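PDB 3IT8: 2L protein from Yaba-like disease virus, which adopts an MHC class I-like fold with an Ig-like domain and binds human tumour necrosis factor, probably blocking its engagement of host receptors. Local coordinates for residues D[97-105]-D[283-291]. Residues are numbered along the deposited sequence; the frame is centred on the assembly and turned at random.
Sequences CYETGLLFG and VFHDTLEAQ
Leu103 and Leu102, neighbours in a hairpin turn, take the face and the edge of the Phe284 ring. Leu103 lies over one face, its CG 3.8 Å from the ring centroid and 22° off the normal, a CH-pi contact in which the two side chains cross at about a right angle. Phe284 CG stands anti to its own carbonyl carbon (chi1 -64°), which directs the ring at the turn. Leu102 brings CB to the ring edge, while its two methyls part: CD1 meets Ala290 CB, and CD2 approaches the poorly ordered Glu289. This is an interdomain seam in an MHC class I-like architecture, the type II' turn from Thr100 to Leu103 reaching from the platform sheet to the loop between strands 279-284 and 291-293 of the Ig-like domain. Gly101 takes the second position of the turn, where positive phi (63°) favours glycine and Glu289 O leaves no room for a side chain; its CA makes a CA-H...O contact of 3.5 Å with that oxygen, which also accepts Leu102 N at 3.3 Å. Gly101 N makes a weak, long hydrogen bond of 3.5 Å to Asp286 OD1, whereas Asp286 OD2 is hydrogen-bonded to the amino terminus of Ile1. Thr100 turns CG2 to Phe284 O, its OG1 hydrogen-bonded to Asp211.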
loop_
_atom_site.group_PDB
_atom_site.type_symbol
_atom_site.label_atom_id
_atom_site.label_comp_id
_atom_site.label_asym_id
_atom_site.label_seq_id
_atom_site.Cartn_x
_atom_site.Cartn_y
_atom_site.Cartn_z
ATOM N N CYS D 97 8.350 -26.062 19.188
ATOM C CA CYS D 97 7.712 -24.756 19.322
ATOM C C CYS D 97 6.453 -24.831 20.177
ATOM O O CYS D 97 6.054 -25.913 20.623
ATOM C CB CYS D 97 7.357 -24.173 17.952
ATOM S SG CYS D 97 5.933 -24.950 17.133
ATOM N N TYR D 98 5.822 -23.680 20.396
ATOM C CA TYR D 98 4.634 -23.624 21.230
ATOM C C TYR D 98 3.753 -22.424 20.940
ATOM O O TYR D 98 4.218 -21.389 20.468
ATOM C CB TYR D 98 5.045 -23.570 22.699
ATOM C CG TYR D 98 5.820 -22.322 23.038
ATOM C CD1 TYR D 98 5.166 -21.162 23.459
ATOM C CD2 TYR D 98 7.207 -22.285 22.896
ATOM C CE1 TYR D 98 5.884 -19.990 23.729
ATOM C CE2 TYR D 98 7.930 -21.128 23.159
ATOM C CZ TYR D 98 7.268 -19.983 23.574
ATOM O OH TYR D 98 7.994 -18.835 23.795
ATOM N N GLU D 99 2.473 -22.601 21.246
ATOM C CA GLU D 99 1.455 -21.582 21.116
ATOM C C GLU D 99 0.669 -21.733 22.413
ATOM O O GLU D 99 -0.368 -22.383 22.449
ATOM C CB GLU D 99 0.563 -21.855 19.913
ATOM C CG GLU D 99 0.720 -20.815 18.834
ATOM C CD GLU D 99 -0.295 -20.963 17.709
ATOM O OE1 GLU D 99 -1.516 -20.971 17.994
ATOM O OE2 GLU D 99 0.126 -21.060 16.534
ATOM N N THR D 100 1.211 -21.166 23.488
ATOM C CA THR D 100 0.609 -21.200 24.823
ATOM C C THR D 100 -0.201 -19.918 25.021
ATOM O O THR D 100 0.350 -18.891 25.411
ATOM C CB THR D 100 1.706 -21.257 25.896
ATOM O OG1 THR D 100 2.582 -22.354 25.613
ATOM C CG2 THR D 100 1.106 -21.440 27.276
ATOM N N GLY D 101 -1.503 -19.972 24.759
ATOM C CA GLY D 101 -2.306 -18.770 24.889
ATOM C C GLY D 101 -1.811 -17.740 23.884
ATOM O O GLY D 101 -1.647 -18.048 22.700
ATOM N N LEU D 102 -1.560 -16.522 24.350
ATOM C CA LEU D 102 -1.070 -15.466 23.479
ATOM C C LEU D 102 0.404 -15.644 23.146
ATOM O O LEU D 102 0.849 -15.226 22.078
ATOM C CB LEU D 102 -1.243 -14.098 24.132
ATOM C CG LEU D 102 -2.642 -13.524 24.294
ATOM C CD1 LEU D 102 -2.505 -12.093 24.794
ATOM C CD2 LEU D 102 -3.394 -13.571 22.965
ATOM N N LEU D 103 1.156 -16.243 24.066
ATOM C CA LEU D 103 2.582 -16.448 23.858
ATOM C C LEU D 103 2.869 -17.493 22.781
ATOM O O LEU D 103 2.083 -18.422 22.572
ATOM C CB LEU D 103 3.251 -16.877 25.160
ATOM C CG LEU D 103 2.972 -15.990 26.371
ATOM C CD1 LEU D 103 3.792 -16.497 27.560
ATOM C CD2 LEU D 103 3.319 -14.545 26.060
ATOM N N PHE D 104 3.993 -17.327 22.089
ATOM C CA PHE D 104 4.387 -18.272 21.060
ATOM C C PHE D 104 5.868 -18.125 20.763
ATOM O O PHE D 104 6.404 -17.022 20.819
ATOM C CB PHE D 104 3.551 -18.050 19.798
ATOM C CG PHE D 104 3.788 -16.724 19.128
ATOM C CD1 PHE D 104 4.681 -16.613 18.077
ATOM C CD2 PHE D 104 3.107 -15.579 19.541
ATOM C CE1 PHE D 104 4.890 -15.390 17.446
ATOM C CE2 PHE D 104 3.318 -14.348 18.906
ATOM C CZ PHE D 104 4.206 -14.261 17.864
ATOM N N GLY D 105 6.530 -19.238 20.467
ATOM C CA GLY D 105 7.948 -19.192 20.161
ATOM C C GLY D 105 8.489 -20.549 19.753
ATOM O O GLY D 105 7.739 -21.525 19.685
ATOM N N VAL D 283 -1.722 -15.506 33.790
ATOM C CA VAL D 283 -1.669 -16.889 33.321
ATOM C C VAL D 283 -1.938 -17.052 31.836
ATOM O O VAL D 283 -2.999 -16.659 31.352
ATOM C CB VAL D 283 -2.687 -17.737 34.089
ATOM C CG1 VAL D 283 -2.831 -19.099 33.455
ATOM C CG2 VAL D 283 -2.250 -17.855 35.536
ATOM N N PHE D 284 -0.976 -17.637 31.120
ATOM C CA PHE D 284 -1.123 -17.866 29.686
ATOM C C PHE D 284 -1.420 -19.329 29.416
ATOM O O PHE D 284 -0.620 -20.203 29.729
ATOM C CB PHE D 284 0.138 -17.460 28.946
ATOM C CG PHE D 284 0.441 -16.005 29.039
ATOM C CD1 PHE D 284 1.193 -15.506 30.093
ATOM C CD2 PHE D 284 -0.021 -15.121 28.063
ATOM C CE1 PHE D 284 1.485 -14.144 30.174
ATOM C CE2 PHE D 284 0.264 -13.748 28.133
ATOM C CZ PHE D 284 1.019 -13.261 29.191
ATOM N N HIS D 285 -2.584 -19.589 28.836
ATOM C CA HIS D 285 -2.999 -20.947 28.514
ATOM C C HIS D 285 -3.937 -20.935 27.301
ATOM O O HIS D 285 -4.509 -19.899 26.974
ATOM C CB HIS D 285 -3.709 -21.554 29.711
ATOM C CG HIS D 285 -4.142 -22.963 29.495
ATOM N ND1 HIS D 285 -3.278 -24.028 29.593
ATOM C CD2 HIS D 285 -5.341 -23.480 29.147
ATOM C CE1 HIS D 285 -3.927 -25.144 29.314
ATOM N NE2 HIS D 285 -5.180 -24.840 29.039
ATOM N N ASP D 286 -4.091 -22.076 26.633
ATOM C CA ASP D 286 -4.955 -22.151 25.455
ATOM C C ASP D 286 -6.367 -21.666 25.755
ATOM O O ASP D 286 -6.948 -20.903 24.985
ATOM C CB ASP D 286 -4.966 -23.576 24.901
ATOM C CG ASP D 286 -3.795 -23.842 23.966
ATOM O OD1 ASP D 286 -2.786 -23.104 24.060
ATOM O OD2 ASP D 286 -3.887 -24.789 23.145
ATOM N N THR D 287 -6.927 -22.116 26.868
ATOM C CA THR D 287 -8.244 -21.655 27.281
ATOM C C THR D 287 -7.857 -20.333 27.932
ATOM O O THR D 287 -6.787 -20.251 28.519
ATOM C CB THR D 287 -8.863 -22.625 28.308
ATOM O OG1 THR D 287 -8.074 -22.652 29.503
ATOM C CG2 THR D 287 -8.902 -24.041 27.722
ATOM N N LEU D 288 -8.686 -19.303 27.834
ATOM C CA LEU D 288 -8.328 -17.981 28.387
ATOM C C LEU D 288 -6.975 -17.471 27.883
ATOM O O LEU D 288 -5.998 -17.510 28.612
ATOM C CB LEU D 288 -8.336 -17.973 29.941
ATOM C CG LEU D 288 -7.559 -18.723 31.067
ATOM C CD1 LEU D 288 -7.981 -20.162 31.092
ATOM C CD2 LEU D 288 -6.057 -18.598 30.952
ATOM N N GLU D 289 -6.923 -16.988 26.640
ATOM C CA GLU D 289 -5.679 -16.484 26.034
ATOM C C GLU D 289 -4.663 -15.914 27.037
ATOM O O GLU D 289 -3.473 -16.217 26.976
ATOM C CB GLU D 289 -6.001 -15.439 24.961
ATOM C CG GLU D 289 -6.759 -16.002 23.763
ATOM C CD GLU D 289 -6.944 -14.979 22.648
ATOM O OE1 GLU D 289 -7.547 -13.913 22.906
ATOM O OE2 GLU D 289 -6.487 -15.242 21.512
ATOM N N ALA D 290 -5.134 -15.093 27.964
ATOM C CA ALA D 290 -4.260 -14.526 28.984
ATOM C C ALA D 290 -5.091 -13.782 30.021
ATOM O O ALA D 290 -5.621 -12.705 29.741
ATOM C CB ALA D 290 -3.252 -13.591 28.360
ATOM N N GLN D 291 -5.217 -14.364 31.214
ATOM C CA GLN D 291 -5.986 -13.748 32.294
ATOM C C GLN D 291 -5.130 -13.279 33.463
ATOM O O GLN D 291 -4.101 -13.877 33.778
ATOM C CB GLN D 291 -7.042 -14.700 32.817
ATOM C CG GLN D 291 -8.356 -14.574 32.110
ATOM C CD GLN D 291 -9.492 -15.150 32.935
ATOM O OE1 GLN D 291 -9.639 -14.823 34.120
ATOM N NE2 GLN D 291 -10.309 -16.009 32.317
#